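Local coordinates for protein tylactone synthase starter module and modules 1 & 2 (Streptomyces fradiae, PDB 2Z5L) that probably reduces, as the first ketoreductase of the tylosin polyketide synthase, a keto group of the growing polyketide and sets its chirality, at residues N337-A349 with T361-L373. Numbering follows the deposited sequence.
Sequences NAVFHTAGILDDA and TVRGAKVCGAELL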
loop_
_atom_site.group_PDB
_atom_site.type_symbol
_atom_site.label_atom_id
_atom_site.label_comp_id
_atom_site.label_asym_id
_atom_site.label_seq_id
_atom_site.Cartn_x
_atom_site.Cartn_y
_atom_site.Cartn_z
ATOM N N ASN A 337 -2.786 -25.871 0.596
ATOM C CA ASN A 337 -3.536 -25.735 -0.643
ATOM C C ASN A 337 -4.026 -24.298 -0.726
ATOM O O ASN A 337 -4.403 -23.803 -1.793
ATOM C CB ASN A 337 -4.731 -26.684 -0.650
ATOM C CG ASN A 337 -4.310 -28.124 -0.557
ATOM O OD1 ASN A 337 -4.683 -28.831 0.373
ATOM N ND2 ASN A 337 -3.515 -28.571 -1.527
ATOM N N ALA A 338 -4.035 -23.639 0.427
ATOM C CA ALA A 338 -4.452 -22.246 0.524
ATOM C C ALA A 338 -3.724 -21.566 1.689
ATOM O O ALA A 338 -3.565 -22.154 2.764
ATOM C CB ALA A 338 -5.962 -22.169 0.722
ATOM N N VAL A 339 -3.277 -20.333 1.456
ATOM C CA VAL A 339 -2.578 -19.537 2.468
ATOM C C VAL A 339 -3.330 -18.231 2.694
ATOM O O VAL A 339 -3.727 -17.570 1.738
ATOM C CB VAL A 339 -1.128 -19.196 2.031
ATOM C CG1 VAL A 339 -0.453 -18.313 3.073
ATOM C CG2 VAL A 339 -0.330 -20.466 1.845
ATOM N N PHE A 340 -3.543 -17.868 3.957
ATOM C CA PHE A 340 -4.229 -16.616 4.301
ATOM C C PHE A 340 -3.310 -15.828 5.245
ATOM O O PHE A 340 -3.048 -16.247 6.373
ATOM C CB PHE A 340 -5.567 -16.905 4.979
ATOM C CG PHE A 340 -6.610 -17.478 4.047
ATOM C CD1 PHE A 340 -7.484 -16.656 3.354
ATOM C CD2 PHE A 340 -6.723 -18.847 3.872
ATOM C CE1 PHE A 340 -8.468 -17.195 2.512
ATOM C CE2 PHE A 340 -7.699 -19.394 3.036
ATOM C CZ PHE A 340 -8.568 -18.568 2.355
ATOM N N HIS A 341 -2.820 -14.688 4.778
ATOM C CA HIS A 341 -1.913 -13.860 5.567
ATOM C C HIS A 341 -2.642 -12.715 6.259
ATOM O O HIS A 341 -2.902 -11.689 5.638
ATOM C CB HIS A 341 -0.822 -13.294 4.655
ATOM C CG HIS A 341 0.290 -12.607 5.386
ATOM N ND1 HIS A 341 0.962 -13.192 6.436
ATOM C CD2 HIS A 341 0.849 -11.385 5.210
ATOM C CE1 HIS A 341 1.888 -12.357 6.881
ATOM N NE2 HIS A 341 1.839 -11.256 6.155
ATOM N N THR A 342 -2.976 -12.885 7.538
ATOM C CA THR A 342 -3.663 -11.816 8.257
ATOM C C THR A 342 -2.714 -11.148 9.257
ATOM O O THR A 342 -3.078 -10.158 9.884
ATOM C CB THR A 342 -4.954 -12.310 8.994
ATOM O OG1 THR A 342 -4.618 -12.762 10.300
ATOM C CG2 THR A 342 -5.611 -13.498 8.278
ATOM N N ALA A 343 -1.489 -11.669 9.392
ATOM C CA ALA A 343 -0.527 -11.095 10.346
ATOM C C ALA A 343 -0.170 -9.633 10.077
ATOM O O ALA A 343 -0.113 -9.184 8.933
ATOM C CB ALA A 343 0.751 -11.928 10.395
ATOM N N GLY A 344 0.105 -8.906 11.154
ATOM C CA GLY A 344 0.460 -7.506 11.037
ATOM C C GLY A 344 0.284 -6.802 12.361
ATOM O O GLY A 344 -0.212 -7.396 13.325
ATOM N N ILE A 345 0.678 -5.532 12.413
ATOM C CA ILE A 345 0.577 -4.765 13.647
ATOM C C ILE A 345 -0.096 -3.418 13.474
ATOM O O ILE A 345 -0.046 -2.817 12.400
ATOM C CB ILE A 345 1.951 -4.499 14.235
ATOM C CG1 ILE A 345 2.709 -3.544 13.326
ATOM C CG2 ILE A 345 2.726 -5.801 14.370
ATOM C CD1 ILE A 345 3.983 -3.046 13.930
ATOM N N LEU A 346 -0.710 -2.936 14.548
ATOM C CA LEU A 346 -1.384 -1.646 14.511
ATOM C C LEU A 346 -0.347 -0.536 14.394
ATOM O O LEU A 346 0.642 -0.497 15.138
ATOM C CB LEU A 346 -2.235 -1.444 15.774
ATOM C CG LEU A 346 -3.638 -0.843 15.590
ATOM C CD1 LEU A 346 -4.353 -0.807 16.933
ATOM C CD2 LEU A 346 -3.543 0.565 14.999
ATOM N N ASP A 347 -0.585 0.349 13.431
ATOM C CA ASP A 347 0.293 1.489 13.180
ATOM C C ASP A 347 -0.436 2.819 13.217
ATOM O O ASP A 347 -1.459 3.001 12.560
ATOM C CB ASP A 347 0.981 1.406 11.813
ATOM C CG ASP A 347 1.780 2.665 11.499
ATOM O OD1 ASP A 347 2.573 3.077 12.377
ATOM O OD2 ASP A 347 1.625 3.244 10.389
ATOM N N ASP A 348 0.104 3.753 13.989
ATOM C CA ASP A 348 -0.463 5.087 14.061
ATOM C C ASP A 348 0.585 6.092 14.529
ATOM O O ASP A 348 0.700 6.414 15.713
ATOM C CB ASP A 348 -1.751 5.119 14.926
ATOM C CG ASP A 348 -1.535 4.673 16.374
ATOM O OD1 ASP A 348 -0.946 3.576 16.594
ATOM O OD2 ASP A 348 -1.995 5.410 17.284
ATOM N N ALA A 349 1.370 6.557 13.561
ATOM C CA ALA A 349 2.419 7.535 13.795
ATOM C C ALA A 349 2.514 8.483 12.597
ATOM O O ALA A 349 2.735 8.044 11.467
ATOM C CB ALA A 349 3.757 6.829 14.011
ATOM N N THR A 361 9.147 -2.157 12.160
ATOM C CA THR A 361 8.259 -2.940 12.998
ATOM C C THR A 361 6.945 -3.180 12.269
ATOM O O THR A 361 6.358 -4.261 12.351
ATOM C CB THR A 361 8.019 -2.205 14.318
ATOM O OG1 THR A 361 9.252 -2.144 15.051
ATOM C CG2 THR A 361 6.969 -2.915 15.140
ATOM N N VAL A 362 6.506 -2.177 11.516
ATOM C CA VAL A 362 5.251 -2.293 10.796
ATOM C C VAL A 362 5.320 -3.204 9.582
ATOM O O VAL A 362 4.388 -3.977 9.319
ATOM C CB VAL A 362 4.737 -0.902 10.385
ATOM C CG1 VAL A 362 3.496 -1.025 9.478
ATOM C CG2 VAL A 362 4.389 -0.128 11.636
ATOM N N ARG A 363 6.416 -3.134 8.834
ATOM C CA ARG A 363 6.511 -3.992 7.654
ATOM C C ARG A 363 6.956 -5.415 7.960
ATOM O O ARG A 363 6.625 -6.341 7.220
ATOM C CB ARG A 363 7.426 -3.368 6.597
ATOM C CG ARG A 363 8.873 -3.278 6.962
ATOM C CD ARG A 363 9.551 -2.333 5.991
ATOM N NE ARG A 363 9.309 -2.749 4.612
ATOM C CZ ARG A 363 9.970 -3.733 4.010
ATOM N NH1 ARG A 363 10.914 -4.382 4.675
ATOM N NH2 ARG A 363 9.686 -4.074 2.756
ATOM N N GLY A 364 7.674 -5.597 9.064
ATOM C CA GLY A 364 8.141 -6.927 9.426
ATOM C C GLY A 364 7.137 -8.052 9.230
ATOM O O GLY A 364 7.299 -8.913 8.348
ATOM N N ALA A 365 6.086 -8.056 10.043
ATOM C CA ALA A 365 5.071 -9.112 9.953
ATOM C C ALA A 365 4.276 -9.093 8.656
ATOM O O ALA A 365 3.969 -10.144 8.072
ATOM C CB ALA A 365 4.105 -9.010 11.132
ATOM N N LYS A 366 3.941 -7.890 8.210
ATOM C CA LYS A 366 3.162 -7.733 6.995
ATOM C C LYS A 366 3.965 -8.039 5.728
ATOM O O LYS A 366 3.782 -9.089 5.099
ATOM C CB LYS A 366 2.585 -6.316 6.959
ATOM C CG LYS A 366 1.528 -6.078 5.909
ATOM C CD LYS A 366 0.576 -5.022 6.425
ATOM C CE LYS A 366 -0.488 -5.642 7.311
ATOM N NZ LYS A 366 -1.553 -6.256 6.502
ATOM N N VAL A 367 4.875 -7.144 5.369
ATOM C CA VAL A 367 5.663 -7.333 4.157
ATOM C C VAL A 367 6.556 -8.573 4.167
ATOM O O VAL A 367 6.443 -9.433 3.292
ATOM C CB VAL A 367 6.540 -6.113 3.871
ATOM C CG1 VAL A 367 7.159 -6.245 2.492
ATOM C CG2 VAL A 367 5.717 -4.856 3.966
ATOM N N CYS A 368 7.456 -8.652 5.142
ATOM C CA CYS A 368 8.361 -9.790 5.244
ATOM C C CYS A 368 7.602 -11.122 5.269
ATOM O O CYS A 368 8.015 -12.093 4.631
ATOM C CB CYS A 368 9.242 -9.660 6.496
ATOM S SG CYS A 368 10.420 -8.258 6.447
ATOM N N GLY A 369 6.493 -11.164 5.998
ATOM C CA GLY A 369 5.709 -12.384 6.082
ATOM C C GLY A 369 5.204 -12.892 4.741
ATOM O O GLY A 369 5.390 -14.064 4.394
ATOM N N ALA A 370 4.559 -12.005 3.988
ATOM C CA ALA A 370 4.006 -12.339 2.685
ATOM C C ALA A 370 5.092 -12.690 1.673
ATOM O O ALA A 370 4.909 -13.567 0.823
ATOM C CB ALA A 370 3.180 -11.173 2.164
ATOM N N GLU A 371 6.230 -12.009 1.768
ATOM C CA GLU A 371 7.316 -12.258 0.833
ATOM C C GLU A 371 7.940 -13.640 1.091
ATOM O O GLU A 371 8.332 -14.321 0.151
ATOM C CB GLU A 371 8.362 -11.133 0.936
ATOM C CG GLU A 371 9.507 -11.203 -0.081
ATOM C CD GLU A 371 9.047 -11.055 -1.540
ATOM O OE1 GLU A 371 8.365 -10.054 -1.875
ATOM O OE2 GLU A 371 9.387 -11.944 -2.350
ATOM N N LEU A 372 8.015 -14.052 2.355
ATOM C CA LEU A 372 8.562 -15.360 2.695
ATOM C C LEU A 372 7.605 -16.477 2.272
ATOM O O LEU A 372 8.037 -17.539 1.823
ATOM C CB LEU A 372 8.832 -15.476 4.196
ATOM C CG LEU A 372 10.127 -14.837 4.672
ATOM C CD1 LEU A 372 10.181 -14.845 6.174
ATOM C CD2 LEU A 372 11.325 -15.601 4.079
ATOM N N LEU A 373 6.304 -16.244 2.435
ATOM C CA LEU A 373 5.312 -17.234 2.046
ATOM C C LEU A 373 5.347 -17.381 0.532
ATOM O O LEU A 373 5.112 -18.464 -0.010
ATOM C CB LEU A 373 3.910 -16.810 2.482
ATOM C CG LEU A 373 3.639 -16.735 3.983
ATOM C CD1 LEU A 373 2.307 -16.020 4.197
ATOM C CD2 LEU A 373 3.613 -18.122 4.601
HETATM O O HOH W 1 1.641 -4.173 9.369
#
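In the Rossmann fold of this short-chain dehydrogenase/reductase-type ketoreductase, strand 338-341 runs nearly antiparallel (167°) to helix segment 361-373, the loop after the strand continues along it, and the central contact is His341 reaching into a widened, pi-type turn of that helix. The imidazole swings out opposite the backbone N (chi1 -171°) and extends from the strand end to the helix backbone. NE2 donates to Lys366 O at 3.1 Å, in the carbonyl plane and on a lone pair, although the bond is bent (N-H...O 141°) and the oxygen lies somewhat out of the ring plane. A weak second bond goes from NE2 to Ala365 O at the ring edge. Lys366 O also accepts the backbone hydrogen bond from Ala370 N, and Gly369, without a side chain, brings its CA to 3.9 Å from His341 CE1. Beyond the histidine, Leu373 CD1 sits 3.8 Å from Val339 CG1. Down the loop, Ile345 CD1 lies 3.7 Å from Val362 CG2, which also meets Asp347 CB. A water accepts weakly from Ile345 N and donates to Val362 O (2.8 Å). Lys366 bends back so that CE passes Ala343 O, while NZ hydrogen-bonds Asn408 OD1. Since Thr265 OG1 hydrogen-bonds ND1, both ring nitrogens are engaged, which fixes the imidazole's rotation; NE2, facing two carbonyl oxygens, must carry a proton, linking strand 261-265 through His341 to the helix.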